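PDB 5DMM: homocysteine S-methyltransferase from Escherichia coli, which catalyses methyl transfer from S-methylmethionine, or less efficiently S-adenosylmethionine, to homocysteine, yielding methionine with the aid of a zinc ion. Local coordinates for residues A[249-254]-A[284-290]. Sequence-based numbering, arbitrary orientation.
Sequences PLVVYP and WQAAGAR
Leu-250 makes two backbone hydrogen bonds, one on each side of Ala-289, that define a parallel bridge: Leu-250 N donates to Gly-288 O (3.1 Å) and Arg-290 N to Leu-250 O (2.8 Å), while Ala-289 CA approaches Leu-250 O at 3.4 Å. Strand 250-253 is extended, whereas 284-290 must first leave a helix. It does so by a Schellman motif, with Ala-289 N hydrogen-bonded to Trp-284 O (3.1 Å), Gly-288 N to Gln-285 O (3.1 Å), and Gly-288 at positive phi (91°) as C-prime. This turn through Ala-287 and Gly-288 carries helix 281-286 into strand 289-292, the eighth of the TIM barrel, beside the seventh. Leu-250 (m, t) brings CD1 to 3.3 Å from Ala-287 O; Pro-249 CB lies 4.2 Å from Arg-290 CB. On the helix-facing side, Val-252 (chi1 p) sets CG2 over the six-membered ring of Trp-284, 4.1 Å from its centroid in a CH-pi contact, and CG1 3.7 Å from Ala-289 CB. Trp-284 (chi1 m) NE1 hydrogen-bonds to Thr-235 OG1; its CH2 meets Pro-254 CG at 3.5 Å. Val-251 and Tyr-253 point away, Tyr-253 touching the bound homocysteine.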
ATOM      1  N   PRO A 249     -13.975   5.920  -2.887  1.00 17.24           N
ATOM      2  CA  PRO A 249     -13.744   4.477  -3.040  1.00 16.29           C
ATOM      3  C   PRO A 249     -12.977   3.937  -1.834  1.00 15.64           C
ATOM      4  O   PRO A 249     -11.961   4.536  -1.445  1.00 15.78           O
ATOM      5  CB  PRO A 249     -12.891   4.361  -4.318  1.00 16.45           C
ATOM      6  CG  PRO A 249     -12.858   5.700  -4.934  1.00 21.26           C
ATOM      7  CD  PRO A 249     -13.310   6.718  -3.931  1.00 18.18           C
ATOM      8  N   LEU A 250     -13.439   2.836  -1.243  1.00 14.40           N
ATOM      9  CA  LEU A 250     -12.780   2.320  -0.048  1.00 13.83           C
ATOM     10  C   LEU A 250     -11.802   1.209  -0.397  1.00 14.40           C
ATOM     11  O   LEU A 250     -12.034   0.417  -1.316  1.00 16.60           O
ATOM     12  CB  LEU A 250     -13.805   1.817   0.971  1.00 13.70           C
ATOM     13  CG  LEU A 250     -14.766   2.874   1.544  1.00 13.16           C
ATOM     14  CD1 LEU A 250     -15.691   2.227   2.581  1.00 16.84           C
ATOM     15  CD2 LEU A 250     -14.013   4.078   2.146  1.00 16.00           C
ATOM     16  N   VAL A 251     -10.716   1.158   0.368  1.00 13.08           N
ATOM     17  CA  VAL A 251      -9.630   0.215   0.153  1.00 13.33           C
ATOM     18  C   VAL A 251      -9.643  -0.865   1.228  1.00 14.40           C
ATOM     19  O   VAL A 251      -9.837  -0.577   2.402  1.00 17.15           O
ATOM     20  CB  VAL A 251      -8.255   0.938   0.182  1.00 18.06           C
ATOM     21  CG1 VAL A 251      -7.132  -0.041  -0.058  1.00 21.62           C
ATOM     22  CG2 VAL A 251      -8.212   2.059  -0.838  1.00 17.41           C
ATOM     23  N   VAL A 252      -9.419  -2.114   0.835  1.00 15.05           N
ATOM     24  CA  VAL A 252      -9.355  -3.166   1.830  1.00 12.11           C
ATOM     25  C   VAL A 252      -8.406  -4.270   1.380  1.00 15.53           C
ATOM     26  O   VAL A 252      -8.575  -4.856   0.319  1.00 15.45           O
ATOM     27  CB  VAL A 252     -10.767  -3.751   2.148  1.00 16.24           C
ATOM     28  CG1 VAL A 252     -11.498  -4.204   0.880  1.00 15.48           C
ATOM     29  CG2 VAL A 252     -10.667  -4.894   3.138  1.00 16.37           C
ATOM     30  N   TYR A 253      -7.370  -4.501   2.170  1.00 13.64           N
ATOM     31  CA  TYR A 253      -6.527  -5.656   1.945  1.00 14.03           C
ATOM     32  C   TYR A 253      -6.035  -6.209   3.275  1.00 16.76           C
ATOM     33  O   TYR A 253      -5.076  -5.702   3.863  1.00 18.06           O
ATOM     34  CB  TYR A 253      -5.360  -5.352   0.985  1.00 15.26           C
ATOM     35  CG  TYR A 253      -4.551  -4.062   1.108  1.00 16.33           C
ATOM     36  CD1 TYR A 253      -3.180  -4.113   1.350  1.00 16.61           C
ATOM     37  CD2 TYR A 253      -5.124  -2.813   0.873  1.00 15.39           C
ATOM     38  CE1 TYR A 253      -2.404  -2.954   1.412  1.00 19.20           C
ATOM     39  CE2 TYR A 253      -4.358  -1.645   0.941  1.00 16.23           C
ATOM     40  CZ  TYR A 253      -3.000  -1.726   1.203  1.00 16.23           C
ATOM     41  OH  TYR A 253      -2.232  -0.583   1.273  1.00 15.93           O
ATOM     42  N   PRO A 254      -6.725  -7.250   3.763  1.00 17.34           N
ATOM     43  CA  PRO A 254      -6.475  -7.809   5.090  1.00 17.90           C
ATOM     44  C   PRO A 254      -5.404  -8.891   5.083  1.00 18.75           C
ATOM     45  O   PRO A 254      -4.929  -9.312   4.021  1.00 19.36           O
ATOM     46  CB  PRO A 254      -7.831  -8.401   5.467  1.00 17.70           C
ATOM     47  CG  PRO A 254      -8.364  -8.891   4.144  1.00 20.68           C
ATOM     48  CD  PRO A 254      -7.948  -7.819   3.156  1.00 18.99           C
ATOM     49  N   TRP A 284     -17.903  -6.836   1.384  1.00 16.27           N
ATOM     50  CA  TRP A 284     -17.012  -5.682   1.245  1.00 16.61           C
ATOM     51  C   TRP A 284     -17.499  -4.719   0.184  1.00 16.23           C
ATOM     52  O   TRP A 284     -17.522  -3.505   0.409  1.00 15.39           O
ATOM     53  CB  TRP A 284     -15.591  -6.143   0.905  1.00 15.06           C
ATOM     54  CG  TRP A 284     -14.913  -6.827   2.022  1.00 15.19           C
ATOM     55  CD1 TRP A 284     -15.303  -6.855   3.333  1.00 17.95           C
ATOM     56  CD2 TRP A 284     -13.704  -7.584   1.946  1.00 15.18           C
ATOM     57  NE1 TRP A 284     -14.410  -7.591   4.074  1.00 18.71           N
ATOM     58  CE2 TRP A 284     -13.418  -8.047   3.246  1.00 16.39           C
ATOM     59  CE3 TRP A 284     -12.840  -7.922   0.898  1.00 14.60           C
ATOM     60  CZ2 TRP A 284     -12.305  -8.848   3.529  1.00 16.12           C
ATOM     61  CZ3 TRP A 284     -11.736  -8.721   1.177  1.00 15.42           C
ATOM     62  CH2 TRP A 284     -11.478  -9.169   2.483  1.00 16.56           C
ATOM     63  N   GLN A 285     -17.887  -5.254  -0.973  1.00 14.27           N
ATOM     64  CA  GLN A 285     -18.324  -4.413  -2.075  1.00 17.43           C
ATOM     65  C   GLN A 285     -19.594  -3.657  -1.692  1.00 17.69           C
ATOM     66  O   GLN A 285     -19.770  -2.494  -2.053  1.00 16.15           O
ATOM     67  CB  GLN A 285     -18.565  -5.244  -3.332  1.00 18.33           C
ATOM     68  CG  GLN A 285     -19.072  -4.441  -4.522  1.00 21.89           C
ATOM     69  CD  GLN A 285     -19.098  -5.245  -5.813  1.00 31.14           C
ATOM     70  OE1 GLN A 285     -18.520  -6.331  -5.893  1.00 34.58           O
ATOM     71  NE2 GLN A 285     -19.759  -4.708  -6.837  1.00 29.87           N
ATOM     72  N   ALA A 286     -20.465  -4.326  -0.945  1.00 16.64           N
ATOM     73  CA  ALA A 286     -21.703  -3.711  -0.499  1.00 16.06           C
ATOM     74  C   ALA A 286     -21.421  -2.608   0.518  1.00 16.53           C
ATOM     75  O   ALA A 286     -22.275  -1.754   0.764  1.00 19.03           O
ATOM     76  CB  ALA A 286     -22.640  -4.757   0.101  1.00 18.43           C
ATOM     77  N   ALA A 287     -20.237  -2.640   1.124  1.00 18.83           N
ATOM     78  CA  ALA A 287     -19.848  -1.620   2.090  1.00 17.25           C
ATOM     79  C   ALA A 287     -18.970  -0.543   1.465  1.00 17.17           C
ATOM     80  O   ALA A 287     -18.325   0.205   2.182  1.00 18.69           O
ATOM     81  CB  ALA A 287     -19.129  -2.247   3.279  1.00 18.13           C
ATOM     82  N   GLY A 288     -18.952  -0.459   0.138  1.00 14.94           N
ATOM     83  CA  GLY A 288     -18.280   0.627  -0.552  1.00 14.25           C
ATOM     84  C   GLY A 288     -16.822   0.377  -0.909  1.00 15.75           C
ATOM     85  O   GLY A 288     -16.139   1.286  -1.389  1.00 14.07           O
ATOM     86  N   ALA A 289     -16.344  -0.842  -0.683  1.00 14.20           N
ATOM     87  CA  ALA A 289     -14.969  -1.180  -1.068  1.00 15.04           C
ATOM     88  C   ALA A 289     -14.896  -1.277  -2.584  1.00 15.37           C
ATOM     89  O   ALA A 289     -15.775  -1.885  -3.215  1.00 16.47           O
ATOM     90  CB  ALA A 289     -14.516  -2.491  -0.423  1.00 14.11           C
ATOM     91  N   ARG A 290     -13.884  -0.650  -3.174  1.00 13.80           N
ATOM     92  CA  ARG A 290     -13.671  -0.774  -4.616  1.00 15.58           C
ATOM     93  C   ARG A 290     -12.213  -1.083  -4.982  1.00 15.38           C
ATOM     94  O   ARG A 290     -11.892  -1.275  -6.151  1.00 18.68           O
ATOM     95  CB  ARG A 290     -14.133   0.488  -5.332  1.00 14.52           C
ATOM     96  CG  ARG A 290     -15.619   0.758  -5.138  1.00 12.86           C
ATOM     97  CD  ARG A 290     -16.122   1.879  -6.034  1.00 17.97           C
ATOM     98  NE  ARG A 290     -16.156   1.461  -7.433  1.00 18.07           N
ATOM     99  CZ  ARG A 290     -16.414   2.271  -8.454  1.00 21.12           C
ATOM    100  NH1 ARG A 290     -16.670   3.560  -8.242  1.00 20.58           N
ATOM    101  NH2 ARG A 290     -16.408   1.788  -9.690  1.00 17.18           N
TER